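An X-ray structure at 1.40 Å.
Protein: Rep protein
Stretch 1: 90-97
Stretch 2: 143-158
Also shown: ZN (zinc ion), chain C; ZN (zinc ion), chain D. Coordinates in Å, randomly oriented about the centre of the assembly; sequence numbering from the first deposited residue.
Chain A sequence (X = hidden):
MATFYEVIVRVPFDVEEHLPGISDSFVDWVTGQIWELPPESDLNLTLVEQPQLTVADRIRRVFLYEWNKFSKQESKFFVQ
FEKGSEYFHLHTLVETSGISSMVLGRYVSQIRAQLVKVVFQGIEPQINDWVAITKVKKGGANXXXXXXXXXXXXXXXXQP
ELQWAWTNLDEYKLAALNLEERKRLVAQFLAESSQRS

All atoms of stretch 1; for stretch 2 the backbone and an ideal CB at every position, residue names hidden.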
# COMPACT_ATOMS: atom_id res chain seq x y z
N LEU A 90 -2.28 -0.10 -3.71
CA LEU A 90 -1.75 -0.42 -2.40
C LEU A 90 -2.83 -0.39 -1.33
O LEU A 90 -3.61 0.56 -1.27
CB LEU A 90 -0.70 0.62 -1.99
CG LEU A 90 0.63 0.69 -2.75
CD1 LEU A 90 1.23 2.08 -2.59
CD2 LEU A 90 1.57 -0.39 -2.23
N HIS A 91 -2.92 -1.47 -0.55
CA HIS A 91 -3.84 -1.51 0.58
C HIS A 91 -2.91 -1.01 1.68
O HIS A 91 -1.95 -1.70 2.05
CB HIS A 91 -4.29 -2.93 0.91
CG HIS A 91 -5.33 -3.46 -0.04
ND1 HIS A 91 -6.68 -3.41 0.21
CD2 HIS A 91 -5.18 -4.03 -1.26
CE1 HIS A 91 -7.31 -3.95 -0.85
NE2 HIS A 91 -6.44 -4.34 -1.76
N THR A 92 -3.14 0.22 2.13
CA THR A 92 -2.30 0.83 3.14
C THR A 92 -2.97 0.85 4.51
O THR A 92 -3.85 1.67 4.76
CB THR A 92 -1.93 2.27 2.70
OG1 THR A 92 -1.59 2.26 1.30
CG2 THR A 92 -0.74 2.79 3.49
N LEU A 93 -2.59 -0.10 5.36
CA LEU A 93 -3.14 -0.18 6.71
C LEU A 93 -2.17 0.50 7.66
O LEU A 93 -1.01 0.09 7.77
CB LEU A 93 -3.33 -1.64 7.15
CG LEU A 93 -4.37 -2.51 6.45
CD1 LEU A 93 -4.32 -3.91 7.04
CD2 LEU A 93 -5.75 -1.90 6.62
N VAL A 94 -2.63 1.54 8.33
CA VAL A 94 -1.79 2.26 9.28
C VAL A 94 -2.58 2.38 10.57
O VAL A 94 -3.79 2.64 10.54
CB VAL A 94 -1.40 3.65 8.75
CG1 VAL A 94 -0.33 4.25 9.65
CG2 VAL A 94 -0.87 3.55 7.33
N GLU A 95 -1.93 2.16 11.70
CA GLU A 95 -2.63 2.21 12.98
C GLU A 95 -3.28 3.57 13.23
O GLU A 95 -2.77 4.61 12.80
CB GLU A 95 -1.73 1.80 14.14
CG GLU A 95 -0.72 2.84 14.56
CD GLU A 95 0.10 2.37 15.73
OE1 GLU A 95 -0.47 1.82 16.69
OE2 GLU A 95 1.34 2.54 15.68
N THR A 96 -4.40 3.55 13.94
CA THR A 96 -5.18 4.75 14.23
C THR A 96 -4.58 5.71 15.27
O THR A 96 -4.93 6.89 15.30
CB THR A 96 -6.58 4.37 14.71
OG1 THR A 96 -6.48 3.55 15.89
CG2 THR A 96 -7.31 3.58 13.64
N SER A 97 -3.70 5.19 16.12
CA SER A 97 -3.07 5.97 17.19
C SER A 97 -2.64 7.38 16.78
O SER A 97 -1.88 7.56 15.82
CB SER A 97 -1.88 5.19 17.75
OG SER A 97 -1.42 5.75 18.98
N UNK A 143 -13.65 3.66 7.95
CA UNK A 143 -13.61 2.30 8.47
C UNK A 143 -12.38 2.04 9.34
O UNK A 143 -11.28 2.52 9.06
CB UNK A 143 -13.64 1.30 7.31
N UNK A 144 -12.59 1.30 10.42
CA UNK A 144 -11.51 0.93 11.31
C UNK A 144 -11.55 -0.58 11.36
O UNK A 144 -12.61 -1.18 11.51
CB UNK A 144 -11.64 1.56 12.70
N UNK A 145 -10.39 -1.21 11.17
CA UNK A 145 -10.29 -2.66 11.21
C UNK A 145 -9.20 -3.04 12.20
O UNK A 145 -8.38 -2.20 12.58
CB UNK A 145 -10.00 -3.24 9.82
N UNK A 146 -9.23 -4.28 12.67
CA UNK A 146 -8.20 -4.73 13.59
C UNK A 146 -7.22 -5.63 12.84
O UNK A 146 -7.41 -5.92 11.66
CB UNK A 146 -8.81 -5.46 14.78
N UNK A 147 -6.19 -6.11 13.55
CA UNK A 147 -5.16 -6.97 12.96
C UNK A 147 -5.67 -8.18 12.20
O UNK A 147 -5.05 -8.60 11.22
CB UNK A 147 -4.22 -7.46 14.07
N UNK A 148 -6.80 -8.74 12.64
CA UNK A 148 -7.37 -9.91 12.00
C UNK A 148 -7.66 -9.73 10.52
O UNK A 148 -7.68 -10.71 9.76
CB UNK A 148 -8.66 -10.30 12.72
N UNK A 149 -7.89 -8.49 10.11
CA UNK A 149 -8.17 -8.16 8.71
C UNK A 149 -6.99 -8.59 7.82
O UNK A 149 -7.17 -8.96 6.66
CB UNK A 149 -8.44 -6.66 8.56
N UNK A 150 -5.78 -8.57 8.38
CA UNK A 150 -4.59 -8.96 7.62
C UNK A 150 -4.63 -10.44 7.21
O UNK A 150 -4.65 -10.74 6.01
CB UNK A 150 -3.33 -8.68 8.44
N UNK A 151 -4.67 -11.39 8.17
CA UNK A 151 -4.71 -12.80 7.76
C UNK A 151 -6.01 -13.21 7.08
O UNK A 151 -6.03 -14.13 6.25
CB UNK A 151 -4.49 -13.69 8.98
N UNK A 152 -7.10 -12.52 7.40
CA UNK A 152 -8.40 -12.84 6.82
C UNK A 152 -8.57 -12.41 5.37
O UNK A 152 -9.11 -13.16 4.55
CB UNK A 152 -9.50 -12.19 7.66
N UNK A 153 -8.06 -11.23 5.05
CA UNK A 153 -8.25 -10.66 3.72
C UNK A 153 -7.02 -10.42 2.86
O UNK A 153 -7.05 -10.68 1.65
CB UNK A 153 -8.98 -9.32 3.88
N UNK A 154 -5.95 -9.91 3.45
CA UNK A 154 -4.74 -9.61 2.68
C UNK A 154 -3.79 -10.78 2.46
O UNK A 154 -3.35 -11.01 1.34
CB UNK A 154 -3.97 -8.49 3.38
N UNK A 155 -3.49 -11.52 3.52
CA UNK A 155 -2.57 -12.66 3.40
C UNK A 155 -2.96 -13.75 2.38
O UNK A 155 -2.07 -14.36 1.78
CB UNK A 155 -2.43 -13.32 4.78
N UNK A 156 -4.27 -14.01 2.18
CA UNK A 156 -4.69 -15.04 1.21
C UNK A 156 -4.34 -14.77 -0.26
O UNK A 156 -4.36 -15.69 -1.07
CB UNK A 156 -6.21 -15.22 1.31
N UNK A 157 -4.09 -13.51 -0.62
CA UNK A 157 -3.77 -13.19 -2.01
C UNK A 157 -2.53 -13.93 -2.50
O UNK A 157 -1.54 -14.05 -1.76
CB UNK A 157 -3.57 -11.68 -2.17
N UNK A 158 -2.58 -14.43 -3.73
CA UNK A 158 -1.45 -15.15 -4.32
C UNK A 158 -1.03 -14.41 -5.59
O UNK A 158 -1.72 -13.48 -6.03
CB UNK A 158 -1.81 -16.61 -4.62
ZN ZN C . -6.64 -5.07 -3.61
ZN ZN D . 2.40 2.68 17.56

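Strand 90-95 offers stretch 2 the leucine L93, the zinc-binding ring of H91 and, past the strand's end, the methyl of T96. Position 143 has nothing of stretch 1 near its CB, so almost any residue would fit; it is K143, extended and making no contact.

At position 144 CA-to-CB points sideways, 4.9 Å from CB to T96 CG2, which suits a small apolar or beta-branched residue on this extended backbone. V144 is found, its CG1 4.2 Å from T96 CG2. Position 145, also extended and sideways, has its CB 5.5 Å from L93 CD2; valine, isoleucine or leucine could close that gap. V145 does so, with CG2 4.0 Å from L93 CD2.

Position 146 is out of reach, but a type I turn starts here, where Asp, Asn, Ser or Thr can cap a free amide. D146 accepts a weak capping bond at OD1 from the N of 148, 2.9 Å away. Position 147 points away and would take many residues; it is S147. Position 148, with helical angles, does not demand glycine, yet G148 is deposited.

Position 149 points toward stretch 1, its CB 5.2 Å from L93 CD1, so an apolar or aromatic group is expected. Y149 presents a ring edge to L93, CD2 lying 3.8 Å from L93 CD1. At 150 the CB points sideways, 5.1 Å from L93 CD1, and a longer aliphatic chain could turn inward. I150 does, bringing CG1 to 3.6 Å from L93 CD1.

Positions 151 and 152 are out of reach and have helical angles, so most helix-tolerant residues would do; a phi of -68° at 151 also allows proline. P151 and A152 are found.

Position 153 points toward stretch 1 but is distant, so only a long side chain could arrive. Y153 does, its CE2 4.2 Å from H91 CE1. Position 154 also points toward it, between L93 and H91, where a branched aliphatic residue could serve both. L154 sends CD1 to 3.7 Å from L93 CD1, while CD2 lies over one face of H91, 4.1 Å from the ring centroid, a CH-pi contact.

Positions 155 and 156 are out of reach, so many residues would suit; phi of -64° at 156 allows proline. They are L155, its N bonded to I150 O at 2.9 Å in a wider pi-type turn, and P156.

Position 157 points toward H91 from afar, favouring a long, flexible chain. K157 brings NZ to 4.4 Å from H91 NE2, the atom 2.0 Å from the chain C ZN; no hydrogen bond joins the two residues. Position 158 is out of reach, its extended backbone suiting many residues, beta-branched included; it is V158.

Stretch 2 (143-158) KVVDSGYIPAYLLPKV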
# COMPACT_ATOMS: atom_id res chain seq x y z
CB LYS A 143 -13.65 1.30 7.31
CG LYS A 143 -13.95 -0.15 7.71
CD LYS A 143 -13.86 -1.06 6.50
CE LYS A 143 -14.43 -2.44 6.78
NZ LYS A 143 -15.91 -2.40 6.95
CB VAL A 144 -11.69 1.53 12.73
CG1 VAL A 144 -10.63 0.96 13.67
CG2 VAL A 144 -11.57 3.05 12.68
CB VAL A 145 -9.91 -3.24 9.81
CG1 VAL A 145 -10.99 -2.91 8.79
CG2 VAL A 145 -8.56 -2.71 9.36
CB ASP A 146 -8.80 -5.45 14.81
CG ASP A 146 -9.67 -6.62 14.42
OD1 ASP A 146 -9.23 -7.46 13.62
OD2 ASP A 146 -10.81 -6.70 14.94
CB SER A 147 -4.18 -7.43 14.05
OG SER A 147 -3.72 -6.33 14.81
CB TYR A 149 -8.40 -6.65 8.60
CG TYR A 149 -8.69 -6.11 7.21
CD1 TYR A 149 -9.98 -6.14 6.68
CD2 TYR A 149 -7.68 -5.49 6.46
CE1 TYR A 149 -10.27 -5.56 5.45
CE2 TYR A 149 -7.96 -4.90 5.22
CZ TYR A 149 -9.26 -4.94 4.72
OH TYR A 149 -9.56 -4.35 3.51
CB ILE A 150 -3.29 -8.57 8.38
CG1 ILE A 150 -3.21 -7.05 8.49
CG2 ILE A 150 -2.07 -9.13 7.66
CD1 ILE A 150 -2.14 -6.54 9.45
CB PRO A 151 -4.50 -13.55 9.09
CG PRO A 151 -5.08 -12.62 10.10
CD PRO A 151 -4.56 -11.28 9.64
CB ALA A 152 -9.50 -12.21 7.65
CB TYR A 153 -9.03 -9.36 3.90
CG TYR A 153 -9.53 -8.70 2.65
CD1 TYR A 153 -10.46 -9.34 1.82
CD2 TYR A 153 -9.16 -7.39 2.34
CE1 TYR A 153 -11.02 -8.68 0.74
CE2 TYR A 153 -9.71 -6.73 1.26
CZ TYR A 153 -10.65 -7.37 0.47
OH TYR A 153 -11.23 -6.68 -0.56
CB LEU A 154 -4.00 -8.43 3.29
CG LEU A 154 -4.81 -7.13 3.41
CD1 LEU A 154 -3.93 -6.05 4.00
CD2 LEU A 154 -5.34 -6.71 2.04
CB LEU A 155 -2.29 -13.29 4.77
CG LEU A 155 -1.59 -12.43 5.82
CD1 LEU A 155 -1.09 -13.32 6.96
CD2 LEU A 155 -0.41 -11.66 5.20
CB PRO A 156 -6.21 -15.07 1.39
CG PRO A 156 -6.40 -14.68 2.81
CD PRO A 156 -5.43 -13.54 2.96
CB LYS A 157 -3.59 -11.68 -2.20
CG LYS A 157 -4.87 -10.90 -2.46
CD LYS A 157 -5.67 -10.66 -1.19
CE LYS A 157 -7.01 -10.00 -1.50
NZ LYS A 157 -6.86 -8.69 -2.17
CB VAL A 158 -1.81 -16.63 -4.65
CG1 VAL A 158 -2.11 -17.40 -3.38
CG2 VAL A 158 -3.00 -16.70 -5.60
O HOH W 1 0.67 3.67 18.86
O HOH W 2 4.40 1.94 16.51
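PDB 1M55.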